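PDB 4TLV: ADP-ribosylating toxin CARDS from Mycoplasma pneumoniae, which transfers ADP-ribose from NAD+ to multiple target proteins in vitro and causes cytoplasmic vacuoles in mammalian cells, acting as the main virulence factor of this bacterium. Local coordinates for residues V13-P18 against R76-Y81. Residues are numbered along the deposited sequence; the frame is centred on the assembly and turned at random.
Sequences VDLRSP and RRAYLY
Tyr81 OH donates to the backbone O of Arg16 at 2.5 Å, and that oxygen sits at the edge of the Tyr81 ring, in its plane. The C=O...O angle is 134°, with the hydroxyl tilted out of the carbonyl plane. On the same ring edge, Tyr81 CE2 touches Asp14 CB at 3.9 Å. Pro18 touches both tyrosines, its side chain crossing each at about a right angle: Pro18 CD stands 3.5 Å from the centroid of the Tyr79 ring, almost on the ring normal, a CH-pi contact, while Pro18 CG lies 4.3 Å from Tyr81 CE1. Tyr79 points to the same face of the sheet as Asp14, and chi1 -63° sets its CG beside its own backbone N. Ser17, at the N-cap position of helix 18-24, follows Arg16 directly, so the tyrosine hydroxyl holds the chain just where it enters that helix. In the mART domain, strand 9-14 is an edge strand of an antiparallel sheet and 76-84 its neighbour, with 146-156 beyond. Asp14 and Tyr79 form the hydrogen-bonded pair, Asp14 N to Tyr79 O and Tyr79 N to Asp14 O both 3.0 Å. On the other face Val13 CG2 meets Leu80 CD1 obliquely, and Val13 CG1, anti to the backbone N (chi1 173°), packs 3.7 Å from Ala78 CB. Leu15 CD1 also touches that methyl. Beyond the strand end, a water donates to Leu15 O and weakly to Arg77 O.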
ATOM      1  N   VAL A  13     -14.510  -7.329  -6.412  1.00 12.35           N
ATOM      2  CA  VAL A  13     -15.024  -8.695  -6.306  1.00 14.02           C
ATOM      3  C   VAL A  13     -16.449  -8.610  -5.767  1.00 15.36           C
ATOM      4  O   VAL A  13     -16.708  -7.933  -4.768  1.00 15.10           O
ATOM      5  CB  VAL A  13     -14.136  -9.553  -5.358  1.00 14.26           C
ATOM      6  CG1 VAL A  13     -14.760 -10.951  -5.107  1.00 13.89           C
ATOM      7  CG2 VAL A  13     -12.709  -9.674  -5.914  1.00 15.69           C
ATOM      8  N   ASP A  14     -17.381  -9.284  -6.431  1.00 14.85           N
ATOM      9  CA  ASP A  14     -18.785  -9.187  -6.079  1.00 16.90           C
ATOM     10  C   ASP A  14     -19.403 -10.556  -6.352  1.00 15.30           C
ATOM     11  O   ASP A  14     -19.026 -11.220  -7.304  1.00 14.96           O
ATOM     12  CB  ASP A  14     -19.444  -8.114  -6.957  1.00 14.51           C
ATOM     13  CG  ASP A  14     -20.730  -7.580  -6.375  1.00 18.69           C
ATOM     14  OD1 ASP A  14     -21.697  -8.358  -6.244  1.00 19.37           O
ATOM     15  OD2 ASP A  14     -20.790  -6.366  -6.075  1.00 18.48           O
ATOM     16  N   LEU A  15     -20.338 -10.986  -5.516  1.00 16.33           N
ATOM     17  CA  LEU A  15     -20.943 -12.305  -5.702  1.00 16.33           C
ATOM     18  C   LEU A  15     -21.993 -12.321  -6.819  1.00 22.37           C
ATOM     19  O   LEU A  15     -22.358 -13.383  -7.317  1.00 20.94           O
ATOM     20  CB  LEU A  15     -21.515 -12.835  -4.381  1.00 20.29           C
ATOM     21  CG  LEU A  15     -20.462 -13.570  -3.534  1.00 27.21           C
ATOM     22  CD1 LEU A  15     -19.373 -12.631  -3.071  1.00 26.55           C
ATOM     23  CD2 LEU A  15     -21.092 -14.285  -2.343  1.00 33.90           C
ATOM     24  N   ARG A  16     -22.461 -11.147  -7.233  1.00 18.07           N
ATOM     25  CA  ARG A  16     -23.412 -11.076  -8.340  1.00 19.61           C
ATOM     26  C   ARG A  16     -22.747 -11.481  -9.654  1.00 19.00           C
ATOM     27  O   ARG A  16     -21.591 -11.140  -9.911  1.00 17.78           O
ATOM     28  CB  ARG A  16     -24.010  -9.681  -8.455  1.00 18.91           C
ATOM     29  CG  ARG A  16     -24.777  -9.244  -7.223  1.00 25.13           C
ATOM     30  CD  ARG A  16     -25.368  -7.863  -7.417  1.00 28.71           C
ATOM     31  NE  ARG A  16     -25.900  -7.330  -6.167  1.00 33.43           N
ATOM     32  CZ  ARG A  16     -27.170  -7.443  -5.790  1.00 44.96           C
ATOM     33  NH1 ARG A  16     -28.042  -8.063  -6.575  1.00 45.60           N
ATOM     34  NH2 ARG A  16     -27.570  -6.931  -4.631  1.00 45.57           N
ATOM     35  N   SER A  17     -23.491 -12.203 -10.487  1.00 20.60           N
ATOM     36  CA  SER A  17     -22.978 -12.759 -11.737  1.00 21.93           C
ATOM     37  C   SER A  17     -22.855 -11.726 -12.853  1.00 15.71           C
ATOM     38  O   SER A  17     -23.501 -10.685 -12.825  1.00 16.11           O
ATOM     39  CB  SER A  17     -23.900 -13.889 -12.210  1.00 24.67           C
ATOM     40  OG  SER A  17     -25.157 -13.354 -12.577  1.00 31.32           O
ATOM     41  N   PRO A  18     -22.009 -12.014 -13.843  1.00 16.49           N
ATOM     42  CA  PRO A  18     -21.860 -11.051 -14.939  1.00 19.33           C
ATOM     43  C   PRO A  18     -23.174 -10.783 -15.663  1.00 23.68           C
ATOM     44  O   PRO A  18     -23.386  -9.674 -16.169  1.00 18.16           O
ATOM     45  CB  PRO A  18     -20.840 -11.731 -15.853  1.00 20.50           C
ATOM     46  CG  PRO A  18     -20.006 -12.541 -14.920  1.00 19.14           C
ATOM     47  CD  PRO A  18     -20.988 -13.070 -13.896  1.00 18.10           C
ATOM     48  N   ARG A  76     -16.363 -21.516  -2.050  1.00 33.69           N
ATOM     49  CA  ARG A  76     -16.479 -20.071  -2.080  1.00 28.04           C
ATOM     50  C   ARG A  76     -16.116 -19.558  -3.473  1.00 22.21           C
ATOM     51  O   ARG A  76     -14.991 -19.757  -3.929  1.00 19.76           O
ATOM     52  CB  ARG A  76     -15.551 -19.514  -1.012  1.00 29.12           C
ATOM     53  CG  ARG A  76     -15.528 -18.035  -0.924  1.00 27.90           C
ATOM     54  CD  ARG A  76     -14.401 -17.631  -0.009  1.00 28.46           C
ATOM     55  NE  ARG A  76     -14.771 -17.732   1.395  1.00 27.18           N
ATOM     56  CZ  ARG A  76     -13.898 -17.619   2.394  1.00 29.23           C
ATOM     57  NH1 ARG A  76     -12.596 -17.425   2.126  1.00 18.74           N
ATOM     58  NH2 ARG A  76     -14.328 -17.697   3.649  1.00 25.99           N
ATOM     59  N   ARG A  77     -17.094 -18.949  -4.149  1.00 20.58           N
ATOM     60  CA  ARG A  77     -16.946 -18.440  -5.520  1.00 21.09           C
ATOM     61  C   ARG A  77     -17.556 -17.044  -5.676  1.00 19.31           C
ATOM     62  O   ARG A  77     -18.530 -16.710  -5.013  1.00 20.07           O
ATOM     63  CB  ARG A  77     -17.643 -19.360  -6.527  1.00 23.53           C
ATOM     64  CG  ARG A  77     -16.924 -20.661  -6.833  1.00 31.55           C
ATOM     65  CD  ARG A  77     -17.601 -21.392  -8.002  1.00 40.03           C
ATOM     66  NE  ARG A  77     -16.843 -22.575  -8.409  1.00 47.00           N
ATOM     67  CZ  ARG A  77     -17.367 -23.789  -8.574  1.00 55.72           C
ATOM     68  NH1 ARG A  77     -18.666 -23.994  -8.378  1.00 51.96           N
ATOM     69  NH2 ARG A  77     -16.591 -24.804  -8.939  1.00 48.90           N
ATOM     70  N   ALA A  78     -16.985 -16.244  -6.572  1.00 15.94           N
ATOM     71  CA  ALA A  78     -17.447 -14.870  -6.802  1.00 15.32           C
ATOM     72  C   ALA A  78     -16.883 -14.434  -8.140  1.00 18.61           C
ATOM     73  O   ALA A  78     -16.317 -15.258  -8.863  1.00 16.04           O
ATOM     74  CB  ALA A  78     -16.945 -13.940  -5.684  1.00 16.20           C
ATOM     75  N   TYR A  79     -17.049 -13.157  -8.488  1.00 14.55           N
ATOM     76  CA  TYR A  79     -16.516 -12.648  -9.745  1.00 12.07           C
ATOM     77  C   TYR A  79     -15.655 -11.431  -9.523  1.00 15.44           C
ATOM     78  O   TYR A  79     -15.994 -10.573  -8.721  1.00 12.34           O
ATOM     79  CB  TYR A  79     -17.639 -12.308 -10.712  1.00 14.54           C
ATOM     80  CG  TYR A  79     -18.422 -13.536 -11.073  1.00 18.57           C
ATOM     81  CD1 TYR A  79     -18.007 -14.356 -12.109  1.00 17.70           C
ATOM     82  CD2 TYR A  79     -19.539 -13.906 -10.338  1.00 18.90           C
ATOM     83  CE1 TYR A  79     -18.701 -15.499 -12.433  1.00 27.72           C
ATOM     84  CE2 TYR A  79     -20.237 -15.056 -10.645  1.00 23.31           C
ATOM     85  CZ  TYR A  79     -19.814 -15.846 -11.698  1.00 26.47           C
ATOM     86  OH  TYR A  79     -20.512 -16.989 -12.018  1.00 34.46           O
ATOM     87  N   LEU A  80     -14.534 -11.380 -10.227  1.00 13.54           N
ATOM     88  CA  LEU A  80     -13.684 -10.196 -10.223  1.00 15.06           C
ATOM     89  C   LEU A  80     -14.079  -9.370 -11.426  1.00 17.50           C
ATOM     90  O   LEU A  80     -14.044  -9.861 -12.553  1.00 14.89           O
ATOM     91  CB  LEU A  80     -12.224 -10.595 -10.352  1.00 14.94           C
ATOM     92  CG  LEU A  80     -11.215  -9.463 -10.589  1.00 17.75           C
ATOM     93  CD1 LEU A  80     -11.084  -8.610  -9.327  1.00 16.91           C
ATOM     94  CD2 LEU A  80      -9.882 -10.061 -10.969  1.00 15.52           C
ATOM     95  N   TYR A  81     -14.465  -8.121 -11.186  1.00 13.57           N
ATOM     96  CA  TYR A  81     -14.824  -7.220 -12.270  1.00 10.54           C
ATOM     97  C   TYR A  81     -13.767  -6.159 -12.517  1.00 15.79           C
ATOM     98  O   TYR A  81     -13.252  -5.550 -11.573  1.00 12.59           O
ATOM     99  CB  TYR A  81     -16.138  -6.528 -11.947  1.00 14.26           C
ATOM    100  CG  TYR A  81     -17.281  -7.490 -11.938  1.00 11.94           C
ATOM    101  CD1 TYR A  81     -17.865  -7.904 -13.132  1.00 12.28           C
ATOM    102  CD2 TYR A  81     -17.771  -8.012 -10.749  1.00 12.56           C
ATOM    103  CE1 TYR A  81     -18.914  -8.794 -13.134  1.00 14.91           C
ATOM    104  CE2 TYR A  81     -18.819  -8.918 -10.747  1.00 14.32           C
ATOM    105  CZ  TYR A  81     -19.388  -9.296 -11.941  1.00 13.16           C
ATOM    106  OH  TYR A  81     -20.431 -10.191 -11.963  1.00 18.21           O
TER
HETATM  107  O   HOH W   1     -21.227 -15.810  -6.829  1.00 29.36           O